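Local coordinates for protein 11S globulin (PDB 5WXU) that binds the plant hormone auxin and probably serves as a seed storage protein, built as a hexamer of two-chain subunits, at the interface of chains A and B. Coordinates in Å, arbitrary orientation; residue numbers count along the deposited sequence, not the author numbering. Chains: chain A/B, 11S globulin.

Contact 1: the interface of chains A and B. Residues chain A 343, 364, 366, 395-397; chain B 233-234, 237.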
ATOM      1  N   MET A 343     -28.140  10.847  25.783  1.00 19.31           N
ATOM      2  CA  MET A 343     -28.346  10.152  24.548  1.00 20.64           C
ATOM      3  C   MET A 343     -27.073  10.193  23.702  1.00 19.55           C
ATOM      4  O   MET A 343     -26.191  11.042  23.866  1.00 19.45           O
ATOM      5  CB  MET A 343     -29.481  10.829  23.757  1.00 22.48           C
ATOM      6  CG  MET A 343     -30.860  10.677  24.289  1.00 26.41           C
ATOM      7  SD  MET A 343     -31.939  11.869  23.379  1.00 34.50           S
ATOM      8  CE  MET A 343     -33.507  11.079  23.305  1.00 39.01           C
ATOM      9  N   ARG A 364     -33.337   2.992  26.386  1.00 17.89           N
ATOM     10  CA  ARG A 364     -34.306   2.771  25.351  1.00 19.86           C
ATOM     11  C   ARG A 364     -33.485   2.794  24.060  1.00 19.93           C
ATOM     12  O   ARG A 364     -32.625   3.663  23.864  1.00 19.88           O
ATOM     13  CB  ARG A 364     -35.297   3.923  25.337  1.00 21.17           C
ATOM     14  CG  ARG A 364     -36.248   3.893  24.175  1.00 20.79           C
ATOM     15  CD  ARG A 364     -37.205   5.067  24.342  1.00 24.49           C
ATOM     16  NE  ARG A 364     -38.184   4.993  23.262  1.00 24.45           N
ATOM     17  CZ  ARG A 364     -39.080   5.939  23.016  1.00 26.83           C
ATOM     18  NH1 ARG A 364     -39.086   7.038  23.748  1.00 25.20           N
ATOM     19  NH2 ARG A 364     -39.958   5.778  22.052  1.00 25.67           N
ATOM     20  N   GLN A 366     -34.309   2.752  19.818  1.00 17.67           N
ATOM     21  CA  GLN A 366     -35.220   2.696  18.653  1.00 19.41           C
ATOM     22  C   GLN A 366     -34.418   2.518  17.387  1.00 18.90           C
ATOM     23  O   GLN A 366     -33.381   3.165  17.217  1.00 20.15           O
ATOM     24  CB  GLN A 366     -36.142   3.925  18.559  1.00 17.96           C
ATOM     25  CG  GLN A 366     -37.201   3.753  17.419  1.00 20.59           C
ATOM     26  CD  GLN A 366     -38.366   4.653  17.552  1.00 25.54           C
ATOM     27  OE1 GLN A 366     -38.207   5.811  17.970  1.00 22.73           O
ATOM     28  NE2 GLN A 366     -39.588   4.138  17.196  1.00 21.90           N
ATOM     29  N   LEU A 395     -31.521   5.316  17.597  1.00 19.74           N
ATOM     30  CA  LEU A 395     -31.470   6.319  18.669  1.00 19.57           C
ATOM     31  C   LEU A 395     -31.341   5.585  19.971  1.00 19.87           C
ATOM     32  O   LEU A 395     -31.979   4.554  20.110  1.00 17.82           O
ATOM     33  CB  LEU A 395     -32.832   7.000  18.760  1.00 23.73           C
ATOM     34  CG  LEU A 395     -33.246   8.039  17.786  1.00 29.60           C
ATOM     35  CD1 LEU A 395     -33.919   7.354  16.608  1.00 34.87           C
ATOM     36  CD2 LEU A 395     -34.113   9.041  18.600  1.00 31.79           C
ATOM     37  N   LYS A 396     -30.597   6.145  20.903  1.00 21.75           N
ATOM     38  CA  LYS A 396     -30.339   5.517  22.203  1.00 22.20           C
ATOM     39  C   LYS A 396     -30.456   6.553  23.278  1.00 20.71           C
ATOM     40  O   LYS A 396     -29.881   7.612  23.142  1.00 21.70           O
ATOM     41  CB  LYS A 396     -28.914   4.958  22.280  1.00 28.43           C
ATOM     42  CG  LYS A 396     -28.779   3.604  21.643  1.00 33.60           C
ATOM     43  CD  LYS A 396     -27.354   3.106  21.817  1.00 38.62           C
ATOM     44  CE  LYS A 396     -26.421   3.920  20.956  1.00 38.42           C
ATOM     45  NZ  LYS A 396     -25.267   3.070  20.544  1.00 36.79           N
ATOM     46  N   GLN A 397     -31.135   6.194  24.385  1.00 19.13           N
ATOM     47  CA  GLN A 397     -31.188   7.047  25.548  1.00 19.42           C
ATOM     48  C   GLN A 397     -30.985   6.214  26.838  1.00 19.55           C
ATOM     49  O   GLN A 397     -31.712   5.287  27.056  1.00 21.77           O
ATOM     50  CB  GLN A 397     -32.540   7.790  25.583  1.00 20.47           C
ATOM     51  CG  GLN A 397     -32.631   8.679  26.811  1.00 20.41           C
ATOM     52  CD  GLN A 397     -33.768   9.693  26.853  1.00 22.67           C
ATOM     53  OE1 GLN A 397     -34.814   9.474  26.254  1.00 25.48           O
ATOM     54  NE2 GLN A 397     -33.567  10.814  27.563  1.00 27.04           N
TER
ATOM     55  N   PHE B 233     -39.307  11.229  20.647  1.00 23.68           N
ATOM     56  CA  PHE B 233     -37.959  10.712  20.980  1.00 23.23           C
ATOM     57  C   PHE B 233     -36.959  11.398  20.079  1.00 23.91           C
ATOM     58  O   PHE B 233     -36.025  12.067  20.546  1.00 23.49           O
ATOM     59  CB  PHE B 233     -37.993   9.197  20.809  1.00 23.91           C
ATOM     60  CG  PHE B 233     -36.770   8.451  21.353  1.00 24.38           C
ATOM     61  CD1 PHE B 233     -35.952   8.965  22.318  1.00 29.38           C
ATOM     62  CD2 PHE B 233     -36.485   7.182  20.847  1.00 26.12           C
ATOM     63  CE1 PHE B 233     -34.864   8.220  22.782  1.00 28.98           C
ATOM     64  CE2 PHE B 233     -35.393   6.457  21.291  1.00 25.03           C
ATOM     65  CZ  PHE B 233     -34.609   6.971  22.284  1.00 24.75           C
ATOM     66  N   LEU B 234     -37.247  11.375  18.779  1.00 23.82           N
ATOM     67  CA  LEU B 234     -36.442  12.129  17.853  1.00 23.93           C
ATOM     68  C   LEU B 234     -36.420  13.651  18.121  1.00 22.53           C
ATOM     69  O   LEU B 234     -35.358  14.326  18.025  1.00 21.49           O
ATOM     70  CB  LEU B 234     -36.834  11.799  16.421  1.00 24.94           C
ATOM     71  CG  LEU B 234     -35.986  12.508  15.362  1.00 27.10           C
ATOM     72  CD1 LEU B 234     -34.501  12.181  15.424  1.00 28.83           C
ATOM     73  CD2 LEU B 234     -36.531  12.046  14.013  1.00 30.12           C
ATOM     74  N   ALA B 237     -34.080  14.319  21.066  1.00 22.74           N
ATOM     75  CA  ALA B 237     -32.716  14.226  20.608  1.00 22.57           C
ATOM     76  C   ALA B 237     -32.233  15.459  19.797  1.00 22.97           C
ATOM     77  O   ALA B 237     -31.157  16.047  20.042  1.00 23.75           O
ATOM     78  CB  ALA B 237     -32.562  12.916  19.840  1.00 22.40           C
TER

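Contact 2: the interface of chains A and B. Residues chain A 352-353, 390; chain B 99, 190-193.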
ATOM      1  N   ALA A 352     -20.663  -0.734   8.095  1.00 16.46           N
ATOM      2  CA  ALA A 352     -20.536  -1.867   9.023  1.00 16.65           C
ATOM      3  C   ALA A 352     -21.854  -2.196   9.707  1.00 18.36           C
ATOM      4  O   ALA A 352     -22.732  -1.349   9.843  1.00 17.88           O
ATOM      5  CB  ALA A 352     -19.542  -1.503  10.092  1.00 15.52           C
ATOM      6  N   HIS A 353     -21.978  -3.434  10.103  1.00 16.94           N
ATOM      7  CA  HIS A 353     -22.950  -3.805  11.165  1.00 16.47           C
ATOM      8  C   HIS A 353     -22.394  -3.542  12.549  1.00 17.80           C
ATOM      9  O   HIS A 353     -21.218  -3.600  12.765  1.00 16.65           O
ATOM     10  CB  HIS A 353     -23.330  -5.208  11.100  1.00 18.29           C
ATOM     11  CG  HIS A 353     -23.709  -5.640   9.744  1.00 18.14           C
ATOM     12  ND1 HIS A 353     -24.725  -5.041   9.036  1.00 17.86           N
ATOM     13  CD2 HIS A 353     -23.210  -6.614   8.960  1.00 17.34           C
ATOM     14  CE1 HIS A 353     -24.833  -5.640   7.855  1.00 18.73           C
ATOM     15  NE2 HIS A 353     -23.940  -6.609   7.796  1.00 17.25           N
ATOM     16  N   GLN A 390     -26.078  -2.409   9.053  1.00 16.87           N
ATOM     17  CA  GLN A 390     -25.636  -1.322   8.197  1.00 17.67           C
ATOM     18  C   GLN A 390     -26.806  -0.479   7.707  1.00 15.68           C
ATOM     19  O   GLN A 390     -27.765  -1.062   7.138  1.00 15.76           O
ATOM     20  CB  GLN A 390     -24.950  -1.924   6.981  1.00 16.55           C
ATOM     21  CG  GLN A 390     -24.382  -0.864   6.022  1.00 17.55           C
ATOM     22  CD  GLN A 390     -23.658  -1.488   4.821  1.00 18.25           C
ATOM     23  OE1 GLN A 390     -23.545  -2.719   4.666  1.00 17.63           O
ATOM     24  NE2 GLN A 390     -23.173  -0.631   3.973  1.00 20.36           N
TER
ATOM     25  N   ASN B  99     -27.203   1.609   0.281  1.00 18.07           N
ATOM     26  CA  ASN B  99     -26.266   0.560   0.738  1.00 16.40           C
ATOM     27  C   ASN B  99     -25.186   0.127  -0.244  1.00 16.10           C
ATOM     28  O   ASN B  99     -24.345  -0.734   0.061  1.00 17.50           O
ATOM     29  CB  ASN B  99     -27.039  -0.671   1.198  1.00 17.08           C
ATOM     30  CG  ASN B  99     -27.811  -1.336   0.106  1.00 16.55           C
ATOM     31  OD1 ASN B  99     -28.514  -0.638  -0.621  1.00 19.86           O
ATOM     32  ND2 ASN B  99     -27.769  -2.667   0.013  1.00 14.24           N
ATOM     33  N   GLU B 190     -18.621  -2.705  -0.251  1.00 14.78           N
ATOM     34  CA  GLU B 190     -19.222  -1.705   0.629  1.00 16.05           C
ATOM     35  C   GLU B 190     -20.649  -2.112   1.083  1.00 15.96           C
ATOM     36  O   GLU B 190     -21.109  -1.569   2.071  1.00 16.03           O
ATOM     37  CB  GLU B 190     -19.288  -0.330  -0.032  1.00 16.82           C
ATOM     38  CG  GLU B 190     -17.922   0.355  -0.225  1.00 17.45           C
ATOM     39  CD  GLU B 190     -17.997   1.776  -0.764  1.00 23.02           C
ATOM     40  OE1 GLU B 190     -19.077   2.253  -1.187  1.00 21.88           O
ATOM     41  OE2 GLU B 190     -16.937   2.449  -0.737  1.00 26.01           O
ATOM     42  N   ASN B 191     -21.291  -3.071   0.412  1.00 14.07           N
ATOM     43  CA  ASN B 191     -22.626  -3.488   0.797  1.00 14.28           C
ATOM     44  C   ASN B 191     -22.563  -4.743   1.613  1.00 14.30           C
ATOM     45  O   ASN B 191     -22.374  -5.836   1.052  1.00 14.89           O
ATOM     46  CB  ASN B 191     -23.448  -3.723  -0.442  1.00 15.04           C
ATOM     47  CG  ASN B 191     -24.800  -4.313  -0.154  1.00 15.19           C
ATOM     48  OD1 ASN B 191     -25.336  -4.216   0.985  1.00 15.63           O
ATOM     49  ND2 ASN B 191     -25.341  -4.996  -1.177  1.00 14.56           N
ATOM     50  N   GLN B 192     -22.726  -4.627   2.922  1.00 14.29           N
ATOM     51  CA  GLN B 192     -22.681  -5.793   3.794  1.00 13.29           C
ATOM     52  C   GLN B 192     -24.046  -6.372   4.122  1.00 16.45           C
ATOM     53  O   GLN B 192     -24.162  -7.228   5.020  1.00 15.17           O
ATOM     54  CB  GLN B 192     -21.947  -5.502   5.119  1.00 13.84           C
ATOM     55  CG  GLN B 192     -20.512  -5.062   4.957  1.00 13.74           C
ATOM     56  CD  GLN B 192     -19.710  -5.053   6.251  1.00 16.80           C
ATOM     57  OE1 GLN B 192     -20.049  -5.743   7.222  1.00 15.15           O
ATOM     58  NE2 GLN B 192     -18.579  -4.367   6.228  1.00 19.43           N
ATOM     59  N   LEU B 193     -25.074  -5.842   3.485  1.00 15.04           N
ATOM     60  CA  LEU B 193     -26.447  -6.250   3.806  1.00 15.49           C
ATOM     61  C   LEU B 193     -26.780  -7.525   3.007  1.00 16.65           C
ATOM     62  O   LEU B 193     -26.515  -8.596   3.489  1.00 17.18           O
ATOM     63  CB  LEU B 193     -27.442  -5.141   3.632  1.00 16.21           C
ATOM     64  CG  LEU B 193     -27.284  -3.998   4.627  1.00 16.89           C
ATOM     65  CD1 LEU B 193     -27.961  -2.734   4.149  1.00 18.38           C
ATOM     66  CD2 LEU B 193     -27.880  -4.416   5.986  1.00 17.33           C
TER

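Contact 1: the interface of chains A and B
Helix 231-238 of chain B, carrying B:Phe233, lies against three extended strands of chain A, 343-349, 362-368 and 393-399, and the last two place A:Arg364 and A:Leu395 around the phenyl ring. The strands belong to the second cupin domain of this 11S globulin, a family of hexameric seed proteins, and the contact is probably one that recurs between neighbouring subunits. B:Phe233 is the plug, with 104 Å² of its surface hidden by chain A. Its CG stands anti to the backbone N (chi1 -169°), which sends the ring away from the helix and in between A:Arg364 and A:Leu395. On one face, the methyl CD2 of A:Leu395 sits over the centre, 3.8 Å from the ring centroid. A:Arg364 lies along the opposite face: its extended chain runs past the ring in the reverse direction, and the guanidinium stacks nearly parallel to it, the planes 5° apart, with B:Phe233 CD2 3.6 Å from A:Arg364 CZ. The guanidinium overlaps the CG/CD2 side of the ring rather than its centre, with NH1 reaching towards CB, while the aliphatic CD covers the CE2/CZ side; some cation-pi attraction may add to the contact.

Glutamines flank the rim. A:Gln366 approaches the edge in the ring plane, its CB 3.8 Å from B:Phe233 CE2, while on the other side A:Gln397 brings its CB to 3.7 Å from CE1 of the same ring. The amide of A:Gln397 is turned only 14° from the ring plane. A:Met343 comes in obliquely, and its terminal methyl CE meets the ring at CE1 and CD1, the modelled 3.2 Å from A:Met343 CE to B:Phe233 CE1 being unusually short. The thioether next to that methyl reaches the following helical turn, with A:Met343 SD 3.7 Å from B:Ala237 CA. On the face that A:Leu395 covers, its CD2 also touches the helix itself, 3.9 Å from B:Leu234 CA.

Contact 2: the interface of chains A and B
The side-chain carbonyl OE1 of A:Gln390 accepts a hydrogen bond from the backbone N of B:Gln192 at 2.7 Å, in the carbonyl plane and on a lone pair, in a polar loop-to-loop contact between two subunits of the 11S globulin hexamer. The amide's other end works too: A:Gln390 NE2 donates to the carbonyl B:Glu190 O at 3.0 Å, so one carboxamide reads both an N-H and a C=O of the partner's loop, a pairing that should hold the amide against rotation. An extended side chain, with CG anti to the backbone N (chi1 -178°), carries the amide across. A:His353 bridges the two sides. Its ND1 accepts from the backbone N of A:Gln390 at 3.0 Å, while NE2 donates to B:Gln192 O at 2.9 Å; that oxygen lies in the imidazole plane, although the donor stands well above the carbonyl plane. This pattern suggests that the proton sits on NE2. A leucine in place of A:His353 would probably leave B:Gln192 O without this donor and the N-H of A:Gln390 without its acceptor. B:Leu193 packs its CD2 3.8 Å from A:His353 CE1, and its N bonds to B:Asn191 OD1, bracing the loop. All of this lies in loops: A:His353 just before strand 354-359, A:Gln390 between strands 385-388 and 393-399, and the chain B segment 190-193 between strands 178-185 and 198-201.

The C-alpha centres of contact 1 and contact 2 are about 22 Å apart, and the two share no residue. In chain A they are joined through the second cupin domain: strand 393-399, which supplies residues to contact 1, follows the loop that carries the glutamine of contact 2, and strand 343-349 leads towards the loop holding its histidine. Chain B contributes a loop of its first cupin domain to contact 2 and the later helix 231-238 to contact 1. An aromatic plug and a polar loop clasp thus join the same pair of subunits, plausibly repeated around the hexamer.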